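Bacterial transferase hexapeptide (Three repeats) family protein (Acinetobacter baumannii, PDB 4M9C) catalyses acetyl transfer to a UDP-linked amino sugar, probably from acetyl-CoA, in the biosynthesis of UDP-N,N'-diacetylbacillosamine. Local coordinates at the interface of chains A and B. Coordinates in Å, arbitrary orientation; residue numbers count along the deposited sequence, not the author numbering. Chains: chain A/B, Bacterial transferase hexapeptide (Three repeats) family protein.

The interface of chains A and B. Residues chain A 117, 119, 133-135, 155; chain B 16, 115, 132-133, 150.
A:Tyr135 lies against B:Ile132, B:Tyr133 and B:Pro150 in a largely apolar interface between two copies of one protein, which helps pair neighbouring subunits in the deposited trimer, the usual assembly of left-handed beta-helix acyltransferases. The patch hides 258 Å² of protein surface, and within it no nitrogen or oxygen of one chain comes within bonding distance of the other, so packing carries the contact here. On one face of the A:Tyr135 ring rests the methyl tip of B:Ile132, CD1 standing 3.8 Å from the ring centroid and displaced toward the rim, a CH-pi contact. B:Ile132 reaches it with CG1 between its backbone N and carbonyl carbon (chi1 55°) and CD1 fully extended beyond. B:Tyr133 runs alongside in the opposite direction, its CE2 3.3 Å from CD2 of A:Tyr135. The phenol OH of B:Tyr133 continues toward A:Cys117, whose CB also meets B:Phe115 CE2 at 3.7 Å. Within chain B, B:Phe115 CB lies over the rim of one face of the B:Tyr133 ring, 3.6 Å above the ring plane, and so backs that tyrosine from its own subunit. At the other end of A:Tyr135, B:Pro150 crosses at roughly a right angle, with its CB 3.8 Å from the phenol carbon CZ. Within chain A, the amide ND2 of A:Asn155 donates a 2.7 Å hydrogen bond to the phenol OH of A:Tyr135. Its directionality is poor, with 126° at the hydrogen and the oxygen well out of the amide plane. A:Tyr135 begins strand 135-136 and A:Cys117 strand 117-118, short strands of the left-handed beta-helix, while B:Ile132, B:Tyr133 and B:Pro150 come from loops of the facing beta-helix of chain B.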
# COMPACT_ATOMS: atom_id res chain seq x y z
N CYS A 117 8.71 -1.03 -0.49
CA CYS A 117 9.41 0.23 -0.68
C CYS A 117 10.50 0.38 0.36
O CYS A 117 10.25 0.25 1.55
CB CYS A 117 8.42 1.39 -0.56
SG CYS A 117 9.15 3.04 -0.87
N THR A 119 13.30 3.37 1.26
CA THR A 119 13.61 4.74 0.87
C THR A 119 15.12 5.02 0.77
O THR A 119 15.77 4.46 -0.10
CB THR A 119 12.85 5.79 1.71
OG1 THR A 119 13.25 5.71 3.08
CG2 THR A 119 11.33 5.59 1.60
N TYR A 133 3.40 -4.81 0.54
CA TYR A 133 3.06 -3.49 1.12
C TYR A 133 3.90 -3.10 2.32
O TYR A 133 3.63 -2.07 2.92
CB TYR A 133 1.58 -3.38 1.49
CG TYR A 133 0.65 -3.66 0.33
CD1 TYR A 133 0.27 -2.64 -0.55
CD2 TYR A 133 0.13 -4.93 0.12
CE1 TYR A 133 -0.58 -2.89 -1.61
CE2 TYR A 133 -0.72 -5.19 -0.92
CZ TYR A 133 -1.07 -4.18 -1.79
OH TYR A 133 -1.92 -4.46 -2.82
N SER A 134 4.91 -3.88 2.68
CA SER A 134 5.79 -3.45 3.77
C SER A 134 6.83 -2.44 3.26
O SER A 134 7.17 -2.42 2.08
CB SER A 134 6.46 -4.64 4.49
OG SER A 134 7.38 -5.33 3.65
N TYR A 135 7.33 -1.60 4.17
CA TYR A 135 8.35 -0.64 3.78
C TYR A 135 9.34 -0.34 4.90
O TYR A 135 9.06 -0.59 6.07
CB TYR A 135 7.71 0.66 3.30
CG TYR A 135 7.03 1.48 4.38
CD1 TYR A 135 7.78 2.18 5.33
CD2 TYR A 135 5.65 1.61 4.42
CE1 TYR A 135 7.16 2.96 6.31
CE2 TYR A 135 5.03 2.38 5.39
CZ TYR A 135 5.79 3.06 6.33
OH TYR A 135 5.17 3.82 7.29
N ASN A 155 8.98 3.17 9.99
CA ASN A 155 9.33 4.55 9.69
C ASN A 155 10.77 4.92 10.01
O ASN A 155 11.61 4.04 10.19
CB ASN A 155 8.34 5.50 10.35
CG ASN A 155 6.93 5.29 9.83
OD1 ASN A 155 6.06 4.77 10.54
ND2 ASN A 155 6.72 5.65 8.58
N GLU B 16 14.88 11.27 1.07
CA GLU B 16 13.89 10.54 0.28
C GLU B 16 13.43 11.38 -0.91
O GLU B 16 13.23 10.87 -2.02
CB GLU B 16 12.69 10.21 1.18
CG GLU B 16 11.44 9.77 0.42
CD GLU B 16 10.16 9.94 1.23
OE1 GLU B 16 10.06 10.91 2.03
OE2 GLU B 16 9.24 9.10 1.07
N PHE B 115 3.92 5.15 -4.13
CA PHE B 115 2.70 4.44 -3.78
C PHE B 115 1.57 5.32 -3.25
O PHE B 115 0.70 4.85 -2.53
CB PHE B 115 2.99 3.27 -2.83
CG PHE B 115 3.97 2.27 -3.40
CD1 PHE B 115 3.56 1.33 -4.33
CD2 PHE B 115 5.31 2.28 -3.02
CE1 PHE B 115 4.47 0.40 -4.87
CE2 PHE B 115 6.21 1.37 -3.55
CZ PHE B 115 5.79 0.43 -4.49
N ILE B 132 4.69 8.07 1.63
CA ILE B 132 4.47 6.78 0.98
C ILE B 132 3.20 6.05 1.43
O ILE B 132 2.86 6.04 2.61
CB ILE B 132 5.70 5.87 1.09
CG1 ILE B 132 6.13 5.69 2.54
CG2 ILE B 132 6.86 6.46 0.28
CD1 ILE B 132 7.32 4.77 2.67
N TYR B 133 2.50 5.48 0.45
CA TYR B 133 1.25 4.74 0.66
C TYR B 133 0.05 5.55 1.14
O TYR B 133 -1.00 4.98 1.39
CB TYR B 133 1.46 3.56 1.62
CG TYR B 133 2.54 2.62 1.17
CD1 TYR B 133 2.26 1.59 0.27
CD2 TYR B 133 3.84 2.77 1.62
CE1 TYR B 133 3.27 0.71 -0.14
CE2 TYR B 133 4.84 1.92 1.22
CZ TYR B 133 4.55 0.89 0.33
OH TYR B 133 5.55 0.04 -0.05
N PRO B 150 3.25 8.48 6.31
CA PRO B 150 3.09 7.27 5.49
C PRO B 150 1.86 6.44 5.89
O PRO B 150 1.58 6.29 7.08
CB PRO B 150 4.38 6.49 5.76
CG PRO B 150 5.37 7.55 6.12
CD PRO B 150 4.59 8.58 6.90